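PDB 3U24: putative Lipoprotein from Shewanella oneidensis, which is of unknown function but binds zinc and calcium ions in the crystal and probably belongs to a metallopeptidase-like superfamily. Local coordinates for residues A[52-64]-A[148-162]. Numbering follows the deposited sequence.
Sequences NDGYLEIPDEAGR and RMENIPAYYAAARGN. With ZN (zinc ion), chain K; EDO (1,2-ethanediol), chain Y; ACY (acetic acid), chain N; EDO (1,2-ethanediol), chain P.
Arg148 NH1 gives a hydrogen to the carbonyl of Asp53, with NH1 2.9 Å from Asp53 O and the oxygen lying in the guanidinium plane. Water 1 accepts from the same NH1 and donates to the carbonyls of Asn52 and Tyr55, so one nitrogen serves the type I turn 52-55 both directly and through solvent. An extended side chain, with CG anti to the backbone N (chi1 -167°), carries the guanidinium to the turn, while NH2 is hydrogen-bonded to Thr42 OG1 and to a 1,2-ethanediol. Glu57, itself hydrogen-bonded to Thr42 and Ser40, contributes opposite charge nearby, but no N-H points at it. A leucine in place of Arg148 would probably leave the Asp53 carbonyl without its direct donor and water 1 without the N-H it accepts. Beyond the turn, an extended loop lies along helix 152-162 of this largely helical protein, bends through an inverse gamma turn centred on Pro59 and leads into helix 61-79, whose N-cap is Asp60: its OD1 accepts from Gly63 N at 3.0 Å. Between the turn and the helix start the contact is mainly apolar. Leu56 CD2 sits 4.0 Å from Tyr155 CB, Ile58 CG2 meets Ala158 CB at 3.6 Å, and Pro59 CG makes a CH-pi contact over one face of the Tyr155 ring, 4.2 Å from its centroid. The hydroxyl of Tyr155 is paired with Asn122 N. At the far end, Asn162 ND2 reaches Pro59 O at 2.7 Å in a weak, bent bond (117°) and also pairs with Tyr121 OH, whereas Asn162 OD1 accepts weakly from Arg64 NH1 at 3.2 Å. Arg64 NE donates to acetic acid O at 3.3 Å.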
loop_
_atom_site.group_PDB
_atom_site.type_symbol
_atom_site.label_atom_id
_atom_site.label_comp_id
_atom_site.label_asym_id
_atom_site.label_seq_id
_atom_site.Cartn_x
_atom_site.Cartn_y
_atom_site.Cartn_z
ATOM N N ASN A 52 23.242 -5.293 9.347
ATOM C CA ASN A 52 23.812 -4.781 10.595
ATOM C C ASN A 52 22.704 -4.326 11.529
ATOM O O ASN A 52 22.450 -3.140 11.702
ATOM C CB ASN A 52 24.820 -3.656 10.269
ATOM C CG ASN A 52 25.714 -3.275 11.441
ATOM O OD1 ASN A 52 26.585 -2.443 11.280
ATOM N ND2 ASN A 52 25.461 -3.816 12.621
ATOM N N ASP A 53 22.035 -5.293 12.140
ATOM C CA ASP A 53 20.894 -5.012 12.975
ATOM C C ASP A 53 21.291 -4.252 14.245
ATOM O O ASP A 53 20.472 -3.573 14.850
ATOM C CB ASP A 53 20.202 -6.303 13.371
ATOM C CG ASP A 53 19.551 -7.031 12.198
ATOM O OD1 ASP A 53 19.441 -6.467 11.076
ATOM O OD2 ASP A 53 19.128 -8.203 12.422
ATOM N N GLY A 54 22.549 -4.347 14.647
ATOM C CA GLY A 54 23.004 -3.649 15.826
ATOM C C GLY A 54 23.258 -2.156 15.688
ATOM O O GLY A 54 23.603 -1.498 16.671
ATOM N N TYR A 55 23.095 -1.628 14.483
ATOM C CA TYR A 55 23.437 -0.248 14.177
ATOM C C TYR A 55 22.174 0.553 14.005
ATOM O O TYR A 55 21.403 0.302 13.097
ATOM C CB TYR A 55 24.223 -0.192 12.874
ATOM C CG TYR A 55 24.700 1.196 12.556
ATOM C CD1 TYR A 55 25.812 1.711 13.197
ATOM C CD2 TYR A 55 24.017 2.014 11.657
ATOM C CE1 TYR A 55 26.259 2.997 12.944
ATOM C CE2 TYR A 55 24.456 3.311 11.390
ATOM C CZ TYR A 55 25.580 3.784 12.043
ATOM O OH TYR A 55 26.048 5.039 11.827
ATOM N N LEU A 56 21.945 1.514 14.884
ATOM C CA LEU A 56 20.797 2.404 14.776
ATOM C C LEU A 56 21.276 3.685 14.137
ATOM O O LEU A 56 22.092 4.377 14.715
ATOM C CB LEU A 56 20.231 2.713 16.155
ATOM C CG LEU A 56 19.040 3.656 16.261
ATOM C CD1 LEU A 56 17.822 3.094 15.556
ATOM C CD2 LEU A 56 18.759 3.956 17.731
ATOM N N GLU A 57 20.761 4.001 12.953
ATOM C CA GLU A 57 21.129 5.255 12.279
ATOM C C GLU A 57 20.564 6.422 13.063
ATOM O O GLU A 57 19.433 6.366 13.511
ATOM C CB GLU A 57 20.595 5.310 10.842
ATOM C CG GLU A 57 21.000 4.105 9.988
ATOM C CD GLU A 57 19.888 3.040 9.857
ATOM O OE1 GLU A 57 19.217 2.718 10.876
ATOM O OE2 GLU A 57 19.686 2.518 8.737
ATOM N N ILE A 58 21.374 7.442 13.288
ATOM C CA ILE A 58 20.929 8.643 13.976
ATOM C C ILE A 58 20.480 9.593 12.874
ATOM O O ILE A 58 21.252 9.918 11.956
ATOM C CB ILE A 58 22.039 9.253 14.838
ATOM C CG1 ILE A 58 22.427 8.275 15.957
ATOM C CG2 ILE A 58 21.578 10.576 15.477
ATOM C CD1 ILE A 58 23.869 8.386 16.417
ATOM N N PRO A 59 19.217 10.009 12.910
ATOM C CA PRO A 59 18.701 10.800 11.782
ATOM C C PRO A 59 19.013 12.274 11.988
ATOM O O PRO A 59 18.141 13.056 12.245
ATOM C CB PRO A 59 17.204 10.515 11.840
ATOM C CG PRO A 59 16.938 10.320 13.309
ATOM C CD PRO A 59 18.204 9.814 13.955
ATOM N N ASP A 60 20.282 12.620 11.931
ATOM C CA ASP A 60 20.743 13.999 12.054
ATOM C C ASP A 60 21.249 14.501 10.715
ATOM O O ASP A 60 21.135 13.829 9.701
ATOM C CB ASP A 60 21.859 14.101 13.110
ATOM C CG ASP A 60 23.069 13.212 12.798
ATOM O OD1 ASP A 60 23.311 12.866 11.592
ATOM O OD2 ASP A 60 23.775 12.849 13.779
ATOM N N GLU A 61 21.821 15.696 10.720
ATOM C CA GLU A 61 22.250 16.336 9.496
ATOM C C GLU A 61 23.366 15.580 8.788
ATOM O O GLU A 61 23.386 15.538 7.556
ATOM C CB GLU A 61 22.675 17.765 9.794
ATOM C CG GLU A 61 23.045 18.561 8.548
ATOM C CD GLU A 61 23.544 19.935 8.909
ATOM O OE1 GLU A 61 24.642 20.012 9.510
ATOM O OE2 GLU A 61 22.832 20.927 8.619
ATOM N N ALA A 62 24.265 14.948 9.530
ATOM C CA ALA A 62 25.295 14.128 8.876
ATOM C C ALA A 62 24.651 12.981 8.109
ATOM O O ALA A 62 25.130 12.606 7.055
ATOM C CB ALA A 62 26.302 13.576 9.885
ATOM N N GLY A 63 23.574 12.419 8.656
ATOM C CA GLY A 63 22.727 11.399 7.952
ATOM C C GLY A 63 22.226 11.882 6.589
ATOM O O GLY A 63 22.376 11.197 5.580
ATOM N N ARG A 64 21.663 13.084 6.564
ATOM C CA ARG A 64 21.164 13.677 5.334
ATOM C C ARG A 64 22.299 13.964 4.329
ATOM O O ARG A 64 22.195 13.575 3.165
ATOM C CB ARG A 64 20.398 14.961 5.636
ATOM C CG ARG A 64 19.158 14.675 6.469
ATOM C CD ARG A 64 18.140 15.786 6.506
ATOM N NE ARG A 64 18.672 16.906 7.243
ATOM C CZ ARG A 64 18.722 17.042 8.563
ATOM N NH1 ARG A 64 18.234 16.122 9.394
ATOM N NH2 ARG A 64 19.291 18.151 9.047
ATOM N N ARG A 148 21.852 -2.186 19.447
ATOM C CA ARG A 148 20.980 -1.171 18.851
ATOM C C ARG A 148 20.430 -0.158 19.873
ATOM O O ARG A 148 20.063 0.964 19.519
ATOM C CB ARG A 148 19.850 -1.867 18.068
ATOM C CG ARG A 148 19.027 -0.992 17.123
ATOM C CD ARG A 148 17.839 -1.756 16.516
ATOM N NE ARG A 148 17.159 -0.953 15.510
ATOM C CZ ARG A 148 17.542 -0.898 14.232
ATOM N NH1 ARG A 148 18.570 -1.652 13.784
ATOM N NH2 ARG A 148 16.891 -0.103 13.387
HETATM N N MSE A 149 20.330 -0.575 21.136
HETATM C CA MSE A 149 19.893 0.328 22.207
HETATM C C MSE A 149 20.882 1.477 22.547
HETATM O O MSE A 149 20.440 2.528 23.060
HETATM C CB MSE A 149 19.544 -0.458 23.489
HETATM C CG MSE A 149 18.253 -1.256 23.384
HETATM SE SE MSE A 149 17.722 -2.001 25.126
HETATM C CE MSE A 149 19.316 -3.108 25.431
ATOM N N GLU A 150 22.172 1.277 22.238
ATOM C CA GLU A 150 23.251 2.217 22.603
ATOM C C GLU A 150 22.853 3.632 22.317
ATOM O O GLU A 150 22.879 4.465 23.217
ATOM C CB GLU A 150 24.550 1.969 21.823
ATOM C CG GLU A 150 25.561 1.016 22.473
ATOM C CD GLU A 150 26.724 0.594 21.539
ATOM O OE1 GLU A 150 26.489 -0.238 20.589
ATOM O OE2 GLU A 150 27.871 1.080 21.786
ATOM N N ASN A 151 22.443 3.882 21.079
ATOM C CA ASN A 151 22.153 5.246 20.604
ATOM C C ASN A 151 20.701 5.728 20.618
ATOM O O ASN A 151 20.381 6.724 19.993
ATOM C CB ASN A 151 22.821 5.458 19.233
ATOM C CG ASN A 151 24.342 5.497 19.375
ATOM O OD1 ASN A 151 24.849 6.114 20.326
ATOM N ND2 ASN A 151 25.054 4.758 18.551
ATOM N N ILE A 152 19.864 5.095 21.406
ATOM C CA ILE A 152 18.499 5.569 21.520
ATOM C C ILE A 152 18.394 7.020 22.026
ATOM O O ILE A 152 17.584 7.775 21.493
ATOM C CB ILE A 152 17.590 4.602 22.335
ATOM C CG1 ILE A 152 17.318 3.353 21.490
ATOM C CG2 ILE A 152 16.288 5.282 22.768
ATOM C CD1 ILE A 152 16.623 2.204 22.190
ATOM N N PRO A 153 19.173 7.404 23.063
ATOM C CA PRO A 153 19.075 8.834 23.498
ATOM C C PRO A 153 19.459 9.769 22.377
ATOM O O PRO A 153 18.808 10.795 22.138
ATOM C CB PRO A 153 20.084 8.916 24.638
ATOM C CG PRO A 153 19.962 7.555 25.275
ATOM C CD PRO A 153 19.825 6.590 24.100
ATOM N N ALA A 154 20.508 9.394 21.663
ATOM C CA ALA A 154 20.998 10.244 20.544
ATOM C C ALA A 154 19.978 10.372 19.424
ATOM O O ALA A 154 19.846 11.399 18.812
ATOM C CB ALA A 154 22.294 9.702 19.981
ATOM N N TYR A 155 19.300 9.269 19.141
ATOM C CA TYR A 155 18.279 9.220 18.110
ATOM C C TYR A 155 17.208 10.250 18.420
ATOM O O TYR A 155 16.857 10.989 17.568
ATOM C CB TYR A 155 17.668 7.813 18.061
ATOM C CG TYR A 155 16.580 7.633 17.052
ATOM C CD1 TYR A 155 15.275 7.996 17.343
ATOM C CD2 TYR A 155 16.851 7.121 15.802
ATOM C CE1 TYR A 155 14.251 7.832 16.398
ATOM C CE2 TYR A 155 15.837 6.953 14.824
ATOM C CZ TYR A 155 14.542 7.308 15.134
ATOM O OH TYR A 155 13.529 7.143 14.200
ATOM N N TYR A 156 16.686 10.278 19.647
ATOM C CA TYR A 156 15.625 11.211 19.965
ATOM C C TYR A 156 16.123 12.672 20.177
ATOM O O TYR A 156 15.374 13.608 19.872
ATOM C CB TYR A 156 14.776 10.701 21.144
ATOM C CG TYR A 156 13.889 9.494 20.801
ATOM C CD1 TYR A 156 12.774 9.646 20.014
ATOM C CD2 TYR A 156 14.177 8.219 21.280
ATOM C CE1 TYR A 156 11.976 8.567 19.674
ATOM C CE2 TYR A 156 13.375 7.121 20.961
ATOM C CZ TYR A 156 12.282 7.316 20.135
ATOM O OH TYR A 156 11.437 6.280 19.824
ATOM N N ALA A 157 17.342 12.855 20.697
ATOM C CA ALA A 157 17.993 14.194 20.657
ATOM C C ALA A 157 18.063 14.740 19.218
ATOM O O ALA A 157 17.771 15.916 19.002
ATOM C CB ALA A 157 19.409 14.202 21.299
ATOM N N ALA A 158 18.459 13.890 18.262
ATOM C CA ALA A 158 18.483 14.267 16.844
ATOM C C ALA A 158 17.068 14.658 16.340
ATOM O O ALA A 158 16.877 15.638 15.587
ATOM C CB ALA A 158 19.064 13.123 15.975
ATOM N N ALA A 159 16.085 13.893 16.779
ATOM C CA ALA A 159 14.709 14.141 16.386
ATOM C C ALA A 159 14.324 15.554 16.817
ATOM O O ALA A 159 13.826 16.320 16.018
ATOM C CB ALA A 159 13.768 13.127 17.038
ATOM N N ARG A 160 14.594 15.881 18.080
ATOM C CA ARG A 160 14.146 17.134 18.620
ATOM C C ARG A 160 14.898 18.325 17.998
ATOM O O ARG A 160 14.312 19.405 17.822
ATOM C CB ARG A 160 14.217 17.141 20.148
ATOM C CG ARG A 160 13.293 16.104 20.769
ATOM C CD ARG A 160 13.248 16.237 22.268
ATOM N NE ARG A 160 14.536 15.925 22.849
ATOM C CZ ARG A 160 14.897 14.718 23.282
ATOM N NH1 ARG A 160 14.077 13.677 23.224
ATOM N NH2 ARG A 160 16.099 14.533 23.786
ATOM N N GLY A 161 16.154 18.106 17.629
ATOM C CA GLY A 161 16.962 19.126 16.922
ATOM C C GLY A 161 16.554 19.318 15.457
ATOM O O GLY A 161 16.836 20.344 14.881
ATOM N N ASN A 162 15.893 18.344 14.856
ATOM C CA ASN A 162 15.460 18.445 13.454
ATOM C C ASN A 162 14.051 18.952 13.273
ATOM O O ASN A 162 13.735 19.578 12.291
ATOM C CB ASN A 162 15.397 17.071 12.810
ATOM C CG ASN A 162 16.712 16.570 12.350
ATOM O OD1 ASN A 162 17.718 17.295 12.327
ATOM N ND2 ASN A 162 16.704 15.295 11.892
HETATM ZN ZN ZN K . 24.984 22.450 9.757
HETATM C C1 EDO Y . 25.411 6.934 23.181
HETATM O O1 EDO Y . 24.737 5.888 23.908
HETATM C C2 EDO Y . 24.522 8.094 22.677
HETATM O O2 EDO Y . 23.098 7.913 22.873
HETATM C C ACY N . 21.271 18.954 4.597
HETATM O O ACY N . 20.058 18.659 4.879
HETATM O OXT ACY N . 22.077 19.532 5.370
HETATM C CH3 ACY N . 21.844 18.628 3.255
HETATM C C1 EDO P . 13.148 2.311 12.571
HETATM O O1 EDO P . 12.361 2.105 13.757
HETATM C C2 EDO P . 14.344 3.258 12.796
HETATM O O2 EDO P . 15.344 2.569 13.545
HETATM O O HOH W 1 20.066 -1.495 11.283
HETATM O O HOH W 2 23.177 22.692 11.559
#